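Side-chain contacts in bartonella effector protein (Bep) substrate of VirB T4SS (PDB 4M16), which probably transfers AMP from ATP to tyrosine or threonine side chains of target proteins, this chain being the N-terminal Fic domain of the effector: residues Glu55-Asp58 and Ser59-Lys63; Leu62-Leu65 and His66-Phe70; Phe148-Tyr151 and Ile152-Phe155; Gly110-Ile113 and Gln114-Leu117; Phe138-Glu141 and Thr142-Phe146. All coordinates share one frame; numbering follows the deposited sequence. Where two conformers were deposited one is given.

Interaction 1: Glu55-Asp58 and Ser59-Lys63; sequences ETFD and SSYLK
Asp58 folds its carboxylate back over the first turn of the helix and meets the backbone of Tyr61. Its OD1 accepts from Tyr61 N at 3.0 Å. The N-H approaches nearly in line with the C-O bond of the carboxylate, and the bond is fairly straight at 157°. The torsion explains the reach: CG of Asp58 sits between the backbone N and the carbonyl carbon (chi1 58°), which turns the carboxylate toward the helix start. The backbone O of Asp58 accepts from Leu62 N at 2.9 Å. This is N-capping of helix 59-70, with Asp58 at the N-cap. A negative side chain here probably gains from the partial positive charge of the helix end.

The cap is one tight part of the contact, and the buried aromatic packing is the other. Phe57 and Tyr61 run side by side and point the same way. Phe57 CE2 touches Tyr61 CE2 at 3.7 Å, with ring centroids 5.4 Å apart and ring planes at 85°. Phe57 is buried and also packs on Leu170 and Ala173 of helix 159-174, while Tyr61 leans on Lys169 of the same helix. Ser59 is buried too and sends OG to Asp121 in a hydrogen bond.

The solvent side makes few contacts. Ser60 is exposed and brings its CB to 3.5 Å from Asp58 OD1. Thr56 is also exposed, and just its backbone O comes near Tyr61 CB, at 4.0 Å.

Interaction 2: Leu62-Leu65 and His66-Phe70; sequences LKYL and HKRLF
Tyr64 and Arg68 are one helical turn apart and lie side by side, pointing the same way. Arg68 CG stands over one face of the Tyr64 ring, 4.1 Å from the ring centroid, in a CH-pi contact displaced toward the rim. Farther out, Arg68 NH1 donates to Tyr64 OH at 2.9 Å. The hydroxyl lies almost in the guanidinium plane, but the bond is bent, with an N-H...O angle of 135°. Ring and guanidinium planes are 79° apart, so the two flat groups do not stack.

The bends in Arg68 make this possible. The chain turns at both chi2 and chi3, which carries it across the ring and brings its head back to the hydroxyl. The same NH1 forms a salt bridge with Glu51, the stronger polar partner. The Glu51 side chain also touches Tyr64, which is consistent with it keeping the guanidinium near the ring.

The backbone sets the spacing. Arg68 N donates to Tyr64 O at 3.0 Å, and Leu69 N to Leu65 O at 2.9 Å, in regular alpha-helical fashion. On the buried side, His66 bonds with Ala157 and Gly78.

Residues 62-70 make up all but the first three residues of helix 59-70. Arg68 and Leu69 pack on helix 30-48, and Leu65 and Leu69 rest on Val162 of helix 159-174.

Interaction 3: Phe148-Tyr151 and Ile152-Phe155; sequences FLNY and IHPF
The chain ends its helical course here: His153 N still donates to Leu149 O, at 3.1 Å and 170°, but His153 itself takes a positive phi (47°) and leaves the helix. One residue earlier, Ile152 N donates to Phe148 O at 3.0 Å.

Phe148 and Ile152 carry the apolar side of the contact. The CD1 methyl of Ile152 sits over one face of the Phe148 ring, 4.0 Å from the centroid, offset toward the rim. Ile152 CG1 points back toward the preceding turn, beside the backbone N, and its extended chi2 carries CD1 onward to the ring. Asn116 of helix 110-126 touches both residues.

His153, Pro154 and Phe155 form the HPF start of the Fic signature loop, which links helix 135-152 to helix 159-174. In active Fic AMP-transferases the histidine of this motif lies in the active site.

The imidazole of His153 turns back to the helix end. ND1 donates to Asn150 O at 2.8 Å, in the carbonyl plane and on a lone pair. The bond is bent to 133°, and the oxygen is tilted out of the ring plane. NE2 bonds to Glu160, so both ring nitrogens are engaged, and the ring stacks on Phe107. Asn150 lies alongside, its amide nearly perpendicular to the imidazole, with OD1 3.6 Å from His153 CE1. That OD1 is a hydrogen-bond acceptor for Gln163. Leu149 CD1 meets Pro154 CD at 4.2 Å. Arg81 NE donates to His153 O.

Interaction 4: Gly110-Ile113 and Gln114-Leu117; sequences GDKI and QENL
The carboxylate of Glu115 receives Lys112 at one end: Lys112 NZ meets Glu115 OE1 nearly along the C-O axis, in a salt bridge of 3.3 Å. The aliphatic chain of Lys112 follows the same oxygen, with CD 3.6 Å from Glu115 OE1. The two side chains lie side by side and point the same way. Glu115 is extended beyond CG, while Lys112 bends at chi2 (-53°) to bring its ammonium group across.

On the buried side, Ile113 and Leu117 run alongside each other one turn apart. Ile113 CG2 touches Leu117 CD1 at 3.7 Å. Leu117 packs further on Ile152 of helix 135-152, and Ile113 on Arg81 and Asp82.

Direct helical bonds are made by Asn116 N to Lys112 O and by Leu117 N to Ile113 O, both 2.9 Å. At the two preceding pairs, waters take the bridging role. One water donates to Gly110 O at 2.7 Å and accepts from Gln114 N. Another joins Asp111 O to Glu115 N, which it meets at 2.9 Å. Gln114 sends its own amide to Asp82.

The chemistry is two-sided. Apolar chains pack the inner face of helix 110-126. Waters complete the backbone bonding of its first turn, and the exposed side carries a long ion pair, which probably adds only modest stability.

Interaction 5: Phe138-Glu141 and Thr142-Phe146; sequences FIEE and TVKLF
Helix 135-152, the helix that runs into the Fic signature loop, carries two side-chain clusters here: a threonine turned back onto the preceding turn, and a salt-bridge network of Glu140, Glu141 and Lys144. Thr142 OG1 donates to Phe138 O at 2.8 Å. Thr142 N donates to the same oxygen at 2.9 Å. The two donors come from opposite faces of the carbonyl plane, so one acceptor is gripped twice. The rotation of Thr142 (chi1 53°) points OG1 back along the helix and lays CG2 over one face of the Phe138 ring, 3.7 Å from its centroid. The OG1 bond and the methyl-ring contact hold for one of two deposited conformers of Thr142 and are doubtful in the other. Phe138 also stacks with His176 and packs on Ala171 and Ala174 of helix 159-174.

The next pair along, Ile139 and Val143, touch more loosely through their CG2 methyls at 4.1 Å. Val143 goes on to Met207 of helix 200-214.

Lys144 reaches back between two acids. NZ lies 2.9 Å from Glu140 OE2, on the anti side of that carboxylate. This bridge too rests on one of two Glu140 conformers and is less certain in the other. NZ lies 3.0 Å from Glu141 OE2, on the syn side and 32° out of plane. Glu140 crosses Lys144 obliquely, whereas Glu141 runs alongside it. A bend at chi3 of Lys144 (-69°) brings the ammonium group back to both. Glu140 OE1 bonds to His204.

In this conformer, one ammonium shared by two carboxylates probably offsets their mutual repulsion, and both acids would tend to stay ionised.

Overall arrangement
All five contacts are local and belong to this largely helical Fic domain. Along the chain they come as interactions 1, 2, 4, 5 and 3. Interactions 1 and 2 follow each other on helix 59-70, share Leu62 and Lys63, and have centres about 10 Å apart. Interaction 5 lies on helix 135-152 and interaction 3 at its C-terminal end and in the loop beyond, about 14 Å apart between centres. Interaction 4, on helix 110-126, packs against interaction 3, their centres about 9 Å apart. Interaction 3 is the hub: it also touches interactions 1 and 2 through Leu62 and Phe155. The Fic signature loop therefore starts where helices 59-70, 110-126, 135-152 and 159-174 come together.

Interaction 1: Glu55-Asp58 and Ser59-Lys63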
# COMPACT_ATOMS: atom_id res chain seq x y z
N GLU A 55 -16.64 1.36 9.35
CA GLU A 55 -17.05 2.72 9.70
C GLU A 55 -15.91 3.72 9.61
O GLU A 55 -16.10 4.87 9.27
CB GLU A 55 -17.59 2.75 11.12
CG GLU A 55 -18.07 4.13 11.56
CD GLU A 55 -18.53 4.16 13.01
OE1 GLU A 55 -18.39 3.12 13.70
OE2 GLU A 55 -19.02 5.23 13.44
N THR A 56 -14.71 3.27 9.93
CA THR A 56 -13.57 4.17 10.01
C THR A 56 -12.46 3.64 9.17
O THR A 56 -12.05 2.47 9.33
CB THR A 56 -13.10 4.30 11.47
OG1 THR A 56 -14.21 4.75 12.22
CG2 THR A 56 -11.90 5.29 11.64
N PHE A 57 -12.02 4.47 8.24
CA PHE A 57 -10.83 4.20 7.50
C PHE A 57 -9.63 4.75 8.33
O PHE A 57 -9.48 5.97 8.53
CB PHE A 57 -10.96 4.78 6.09
CG PHE A 57 -11.96 4.04 5.27
CD1 PHE A 57 -13.29 4.32 5.39
CD2 PHE A 57 -11.56 2.99 4.43
CE1 PHE A 57 -14.24 3.62 4.65
CE2 PHE A 57 -12.52 2.29 3.69
CZ PHE A 57 -13.86 2.60 3.80
N ASP A 58 -8.82 3.83 8.83
CA ASP A 58 -7.62 4.18 9.56
C ASP A 58 -6.53 3.08 9.34
O ASP A 58 -6.74 2.08 8.64
CB ASP A 58 -7.94 4.40 11.07
CG ASP A 58 -8.57 3.21 11.71
OD1 ASP A 58 -8.65 2.13 11.05
OD2 ASP A 58 -8.97 3.32 12.90
N SER A 59 -5.38 3.32 9.93
CA SER A 59 -4.29 2.35 9.95
C SER A 59 -4.71 0.99 10.54
O SER A 59 -4.17 -0.05 10.21
CB SER A 59 -3.06 2.97 10.69
OG SER A 59 -3.37 3.34 12.03
N SER A 60 -5.68 0.99 11.46
CA SER A 60 -6.11 -0.30 11.96
C SER A 60 -6.78 -1.09 10.85
O SER A 60 -6.55 -2.28 10.73
CB SER A 60 -7.04 -0.16 13.15
OG SER A 60 -6.24 0.32 14.19
N TYR A 61 -7.60 -0.44 10.05
CA TYR A 61 -8.23 -1.13 8.93
C TYR A 61 -7.15 -1.52 7.90
O TYR A 61 -7.25 -2.55 7.27
CB TYR A 61 -9.26 -0.23 8.29
CG TYR A 61 -10.02 -0.82 7.15
CD1 TYR A 61 -10.74 -1.99 7.29
CD2 TYR A 61 -10.01 -0.20 5.89
CE1 TYR A 61 -11.43 -2.54 6.23
CE2 TYR A 61 -10.69 -0.73 4.84
CZ TYR A 61 -11.42 -1.91 5.00
OH TYR A 61 -12.14 -2.42 3.92
N LEU A 62 -6.15 -0.66 7.73
CA LEU A 62 -5.13 -0.95 6.73
C LEU A 62 -4.36 -2.24 7.17
O LEU A 62 -4.10 -3.13 6.35
CB LEU A 62 -4.18 0.23 6.55
CG LEU A 62 -3.09 0.02 5.51
CD1 LEU A 62 -3.65 0.22 4.10
CD2 LEU A 62 -1.96 1.00 5.72
N LYS A 63 -4.07 -2.34 8.47
CA LYS A 63 -3.40 -3.55 9.02
C LYS A 63 -4.27 -4.82 8.90
O LYS A 63 -3.79 -5.91 8.57
CB LYS A 63 -2.99 -3.31 10.47
CG LYS A 63 -1.95 -2.19 10.64
CD LYS A 63 -1.70 -1.96 12.13
CE LYS A 63 -1.04 -0.61 12.36
NZ LYS A 63 -1.12 -0.16 13.78

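Interaction 2: Leu62-Leu65 and His66-Phe70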
# COMPACT_ATOMS: atom_id res chain seq x y z
N LEU A 62 -6.15 -0.66 7.73
CA LEU A 62 -5.13 -0.95 6.73
C LEU A 62 -4.36 -2.24 7.17
O LEU A 62 -4.10 -3.13 6.35
CB LEU A 62 -4.18 0.23 6.55
CG LEU A 62 -3.09 0.02 5.51
CD1 LEU A 62 -3.65 0.22 4.10
CD2 LEU A 62 -1.96 1.00 5.72
N LYS A 63 -4.07 -2.34 8.47
CA LYS A 63 -3.40 -3.55 9.02
C LYS A 63 -4.27 -4.82 8.90
O LYS A 63 -3.79 -5.91 8.57
CB LYS A 63 -2.99 -3.31 10.47
CG LYS A 63 -1.95 -2.19 10.64
CD LYS A 63 -1.70 -1.96 12.13
CE LYS A 63 -1.04 -0.61 12.36
NZ LYS A 63 -1.12 -0.16 13.78
N TYR A 64 -5.56 -4.66 9.18
CA TYR A 64 -6.55 -5.70 9.02
C TYR A 64 -6.50 -6.23 7.58
O TYR A 64 -6.47 -7.43 7.36
CB TYR A 64 -7.97 -5.17 9.38
CG TYR A 64 -9.06 -6.03 8.85
CD1 TYR A 64 -9.53 -7.14 9.58
CD2 TYR A 64 -9.70 -5.72 7.66
CE1 TYR A 64 -10.57 -7.92 9.11
CE2 TYR A 64 -10.74 -6.50 7.17
CZ TYR A 64 -11.18 -7.60 7.90
OH TYR A 64 -12.19 -8.39 7.42
N LEU A 65 -6.57 -5.31 6.61
CA LEU A 65 -6.52 -5.69 5.20
C LEU A 65 -5.20 -6.41 4.81
O LEU A 65 -5.23 -7.37 4.06
CB LEU A 65 -6.73 -4.46 4.29
CG LEU A 65 -8.10 -3.82 4.20
CD1 LEU A 65 -8.05 -2.52 3.38
CD2 LEU A 65 -9.12 -4.77 3.66
N HIS A 66 -4.07 -5.93 5.31
CA HIS A 66 -2.80 -6.59 5.02
C HIS A 66 -2.77 -8.02 5.56
O HIS A 66 -2.28 -8.92 4.87
CB HIS A 66 -1.65 -5.76 5.61
CG HIS A 66 -0.31 -6.19 5.14
ND1 HIS A 66 0.44 -7.11 5.81
CD2 HIS A 66 0.41 -5.81 4.06
CE1 HIS A 66 1.59 -7.26 5.18
NE2 HIS A 66 1.59 -6.49 4.12
N LYS A 67 -3.28 -8.20 6.79
CA LYS A 67 -3.43 -9.53 7.40
C LYS A 67 -4.33 -10.43 6.54
O LYS A 67 -4.01 -11.61 6.30
CB LYS A 67 -3.96 -9.41 8.85
CG LYS A 67 -4.46 -10.69 9.51
CD LYS A 67 -3.36 -11.59 9.96
CE LYS A 67 -3.90 -12.79 10.75
NZ LYS A 67 -4.21 -12.47 12.16
N ARG A 68 -5.45 -9.91 6.07
CA ARG A 68 -6.30 -10.68 5.15
C ARG A 68 -5.59 -11.11 3.86
O ARG A 68 -5.70 -12.29 3.43
CB ARG A 68 -7.56 -9.88 4.75
CG ARG A 68 -8.59 -9.70 5.88
CD ARG A 68 -9.29 -11.00 6.27
NE ARG A 68 -9.98 -11.58 5.11
CZ ARG A 68 -11.15 -11.17 4.63
NH1 ARG A 68 -11.83 -10.19 5.21
NH2 ARG A 68 -11.64 -11.75 3.54
N LEU A 69 -4.91 -10.15 3.26
CA LEU A 69 -4.27 -10.33 1.96
C LEU A 69 -3.08 -11.29 2.01
O LEU A 69 -2.88 -12.02 1.07
CB LEU A 69 -3.78 -9.00 1.36
CG LEU A 69 -4.88 -8.09 0.81
CD1 LEU A 69 -4.43 -6.61 0.59
CD2 LEU A 69 -5.45 -8.67 -0.44
N PHE A 70 -2.32 -11.27 3.09
CA PHE A 70 -1.01 -11.96 3.16
C PHE A 70 -0.84 -12.89 4.35
O PHE A 70 0.26 -13.40 4.58
CB PHE A 70 0.10 -10.89 3.23
CG PHE A 70 0.17 -10.03 2.02
CD1 PHE A 70 0.62 -10.57 0.82
CD2 PHE A 70 -0.29 -8.71 2.03
CE1 PHE A 70 0.61 -9.85 -0.34
CE2 PHE A 70 -0.26 -7.96 0.85
CZ PHE A 70 0.20 -8.51 -0.32

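Interaction 3: Phe148-Tyr151 and Ile152-Phe155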
# COMPACT_ATOMS: atom_id res chain seq x y z
N PHE A 148 1.01 10.17 0.66
CA PHE A 148 1.54 10.13 2.00
C PHE A 148 1.67 8.65 2.43
O PHE A 148 2.73 8.22 2.85
CB PHE A 148 0.66 10.95 2.97
CG PHE A 148 1.14 10.96 4.43
CD1 PHE A 148 2.49 10.91 4.76
CD2 PHE A 148 0.20 11.12 5.47
CE1 PHE A 148 2.90 10.97 6.10
CE2 PHE A 148 0.61 11.16 6.80
CZ PHE A 148 1.97 11.09 7.11
N LEU A 149 0.61 7.86 2.28
CA LEU A 149 0.68 6.48 2.66
C LEU A 149 1.73 5.71 1.83
O LEU A 149 2.45 4.90 2.40
CB LEU A 149 -0.71 5.81 2.60
CG LEU A 149 -0.69 4.32 3.02
CD1 LEU A 149 -0.26 4.19 4.45
CD2 LEU A 149 -2.04 3.66 2.76
N ASN A 150 1.81 5.97 0.52
CA ASN A 150 2.84 5.37 -0.34
C ASN A 150 4.23 5.66 0.27
O ASN A 150 5.07 4.77 0.35
CB ASN A 150 2.75 5.88 -1.78
CG ASN A 150 3.76 5.21 -2.68
OD1 ASN A 150 3.71 3.97 -2.89
ND2 ASN A 150 4.71 5.99 -3.18
N TYR A 151 4.48 6.90 0.64
CA TYR A 151 5.77 7.27 1.25
C TYR A 151 6.05 6.53 2.53
O TYR A 151 7.18 6.07 2.76
CB TYR A 151 5.82 8.77 1.54
CG TYR A 151 6.85 9.16 2.55
CD1 TYR A 151 8.19 9.25 2.23
CD2 TYR A 151 6.47 9.45 3.87
CE1 TYR A 151 9.13 9.58 3.22
CE2 TYR A 151 7.40 9.80 4.84
CZ TYR A 151 8.71 9.87 4.52
OH TYR A 151 9.61 10.22 5.54
N ILE A 152 5.00 6.34 3.35
CA ILE A 152 5.15 5.62 4.62
C ILE A 152 5.60 4.15 4.44
O ILE A 152 6.59 3.74 5.08
CB ILE A 152 3.87 5.65 5.51
CG1 ILE A 152 3.52 7.07 5.90
CG2 ILE A 152 4.18 4.89 6.80
CD1 ILE A 152 2.22 7.21 6.70
N HIS A 153 4.93 3.42 3.53
CA HIS A 153 5.27 2.05 3.20
C HIS A 153 5.47 1.27 4.49
O HIS A 153 6.55 0.75 4.74
CB HIS A 153 6.51 1.95 2.30
CG HIS A 153 6.23 1.40 0.93
ND1 HIS A 153 5.30 1.97 0.09
CD2 HIS A 153 6.77 0.36 0.26
CE1 HIS A 153 5.30 1.31 -1.06
NE2 HIS A 153 6.16 0.31 -0.95
N PRO A 154 4.42 1.20 5.32
CA PRO A 154 4.55 0.71 6.66
C PRO A 154 4.79 -0.81 6.84
O PRO A 154 5.09 -1.19 7.94
CB PRO A 154 3.20 1.07 7.29
CG PRO A 154 2.22 1.05 6.16
CD PRO A 154 3.03 1.62 5.02
N PHE A 155 4.55 -1.63 5.83
CA PHE A 155 4.79 -3.10 5.90
C PHE A 155 6.12 -3.55 5.28
O PHE A 155 6.66 -2.88 4.40
CB PHE A 155 3.61 -3.86 5.24
CG PHE A 155 2.28 -3.45 5.77
CD1 PHE A 155 1.85 -3.87 7.01
CD2 PHE A 155 1.45 -2.58 5.04
CE1 PHE A 155 0.62 -3.41 7.53
CE2 PHE A 155 0.26 -2.13 5.56
CZ PHE A 155 -0.20 -2.58 6.79

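Interaction 4: Gly110-Ile113 and Gln114-Leu117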
# COMPACT_ATOMS: atom_id res chain seq x y z
N GLY A 110 11.66 3.63 9.93
CA GLY A 110 10.86 2.92 10.92
C GLY A 110 10.55 3.75 12.13
O GLY A 110 9.50 3.64 12.69
N ASP A 111 11.52 4.55 12.58
CA ASP A 111 11.37 5.45 13.73
C ASP A 111 10.22 6.46 13.64
O ASP A 111 9.88 7.08 14.64
CB ASP A 111 12.68 6.25 13.93
CG ASP A 111 13.80 5.39 14.44
OD1 ASP A 111 13.57 4.17 14.71
OD2 ASP A 111 14.93 5.93 14.59
N LYS A 112 9.68 6.67 12.45
CA LYS A 112 8.63 7.66 12.18
C LYS A 112 7.33 6.98 11.77
O LYS A 112 6.30 7.66 11.66
CB LYS A 112 9.04 8.56 11.01
CG LYS A 112 10.26 9.48 11.29
CD LYS A 112 10.03 10.27 12.55
CE LYS A 112 10.78 11.58 12.59
NZ LYS A 112 10.43 12.31 13.84
N ILE A 113 7.33 5.67 11.56
CA ILE A 113 6.12 5.03 10.99
C ILE A 113 4.91 5.22 11.93
O ILE A 113 3.83 5.57 11.47
CB ILE A 113 6.35 3.55 10.63
CG1 ILE A 113 7.29 3.47 9.41
CG2 ILE A 113 5.04 2.83 10.31
CD1 ILE A 113 7.72 2.07 9.05
N GLN A 114 5.08 5.02 13.25
CA GLN A 114 3.94 5.14 14.15
C GLN A 114 3.37 6.55 14.14
O GLN A 114 2.14 6.75 14.05
CB GLN A 114 4.31 4.74 15.60
CG GLN A 114 4.54 3.24 15.78
CD GLN A 114 3.30 2.38 15.54
OE1 GLN A 114 2.16 2.76 15.84
NE2 GLN A 114 3.53 1.23 14.95
N GLU A 115 4.25 7.53 14.24
CA GLU A 115 3.83 8.91 14.19
C GLU A 115 3.11 9.27 12.85
O GLU A 115 2.10 10.01 12.82
CB GLU A 115 5.09 9.76 14.37
CG GLU A 115 4.94 11.20 14.00
CD GLU A 115 6.07 12.07 14.57
OE1 GLU A 115 7.27 11.70 14.41
OE2 GLU A 115 5.72 13.13 15.16
N ASN A 116 3.68 8.79 11.75
CA ASN A 116 3.16 9.08 10.44
C ASN A 116 1.79 8.43 10.21
O ASN A 116 0.88 9.04 9.64
CB ASN A 116 4.15 8.68 9.33
CG ASN A 116 5.41 9.58 9.27
OD1 ASN A 116 5.47 10.71 9.81
ND2 ASN A 116 6.40 9.10 8.59
N LEU A 117 1.63 7.19 10.65
CA LEU A 117 0.31 6.53 10.59
C LEU A 117 -0.73 7.24 11.45
O LEU A 117 -1.94 7.36 11.06
CB LEU A 117 0.43 5.05 10.98
CG LEU A 117 1.16 4.13 9.99
CD1 LEU A 117 1.35 2.70 10.52
CD2 LEU A 117 0.44 4.08 8.64
O HOH W 1 7.64 4.45 14.40
O HOH W 2 6.94 7.34 15.27
O HOH W 3 8.05 9.64 15.40

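Interaction 5: Phe138-Glu141 and Thr142-Phe146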
# COMPACT_ATOMS: atom_id res chain seq x y z
N PHE A 138 -12.56 15.30 -3.70
CA PHE A 138 -12.21 13.94 -3.39
C PHE A 138 -10.90 13.54 -4.10
O PHE A 138 -10.02 12.93 -3.48
CB PHE A 138 -13.37 12.94 -3.68
CG PHE A 138 -13.01 11.53 -3.37
CD1 PHE A 138 -13.08 11.05 -2.05
CD2 PHE A 138 -12.56 10.66 -4.36
CE1 PHE A 138 -12.72 9.73 -1.74
CE2 PHE A 138 -12.18 9.35 -4.04
CZ PHE A 138 -12.28 8.88 -2.75
N ILE A 139 -10.73 13.88 -5.37
CA ILE A 139 -9.46 13.57 -6.01
C ILE A 139 -8.28 14.32 -5.35
O ILE A 139 -7.25 13.75 -5.09
CB ILE A 139 -9.57 13.80 -7.52
CG1 ILE A 139 -10.36 12.63 -8.11
CG2 ILE A 139 -8.19 13.79 -8.16
CD1 ILE A 139 -10.83 12.89 -9.51
N GLU A 140 -8.44 15.59 -5.09
CA GLU A 140 -7.35 16.38 -4.49
C GLU A 140 -6.93 15.74 -3.18
O GLU A 140 -5.76 15.59 -2.92
CB GLU A 140 -7.80 17.84 -4.28
CG GLU A 140 -6.92 18.69 -3.38
CD GLU A 140 -5.62 19.14 -4.02
OE1 GLU A 140 -5.42 18.95 -5.24
OE2 GLU A 140 -4.81 19.73 -3.31
N GLU A 141 -7.91 15.39 -2.32
CA GLU A 141 -7.56 14.91 -0.99
C GLU A 141 -7.02 13.49 -1.03
O GLU A 141 -6.10 13.16 -0.26
CB GLU A 141 -8.76 15.00 -0.04
CG GLU A 141 -9.20 16.42 0.28
CD GLU A 141 -8.03 17.31 0.70
OE1 GLU A 141 -7.32 16.93 1.65
OE2 GLU A 141 -7.82 18.39 0.04
N THR A 142 -7.56 12.66 -1.92
CA THR A 142 -7.01 11.30 -2.07
C THR A 142 -5.61 11.30 -2.66
O THR A 142 -4.78 10.50 -2.23
CB THR A 142 -7.89 10.29 -2.86
OG1 THR A 142 -8.27 10.80 -4.14
CG2 THR A 142 -9.13 9.87 -2.01
N VAL A 143 -5.33 12.16 -3.61
CA VAL A 143 -3.96 12.25 -4.15
C VAL A 143 -2.94 12.52 -3.04
O VAL A 143 -1.92 11.79 -2.92
CB VAL A 143 -3.85 13.36 -5.21
CG1 VAL A 143 -2.39 13.70 -5.48
CG2 VAL A 143 -4.56 12.97 -6.49
N LYS A 144 -3.25 13.49 -2.18
CA LYS A 144 -2.35 13.81 -1.06
C LYS A 144 -2.19 12.66 -0.03
O LYS A 144 -1.06 12.29 0.37
CB LYS A 144 -2.79 15.10 -0.35
CG LYS A 144 -2.58 16.33 -1.21
CD LYS A 144 -2.98 17.65 -0.55
CE LYS A 144 -4.48 17.72 -0.39
NZ LYS A 144 -5.00 19.13 -0.44
N LEU A 145 -3.33 12.10 0.38
CA LEU A 145 -3.35 10.99 1.32
C LEU A 145 -2.70 9.72 0.78
O LEU A 145 -1.95 9.03 1.50
CB LEU A 145 -4.79 10.72 1.80
CG LEU A 145 -5.27 11.54 2.99
CD1 LEU A 145 -6.77 11.31 3.10
CD2 LEU A 145 -4.57 11.17 4.32
N PHE A 146 -3.00 9.41 -0.48
CA PHE A 146 -2.34 8.29 -1.16
C PHE A 146 -0.81 8.42 -1.33
O PHE A 146 -0.07 7.49 -0.95
CB PHE A 146 -3.04 7.97 -2.49
CG PHE A 146 -2.52 6.70 -3.13
CD1 PHE A 146 -1.39 6.74 -3.92
CD2 PHE A 146 -3.17 5.51 -2.95
CE1 PHE A 146 -0.90 5.60 -4.48
CE2 PHE A 146 -2.66 4.34 -3.51
CZ PHE A 146 -1.56 4.39 -4.31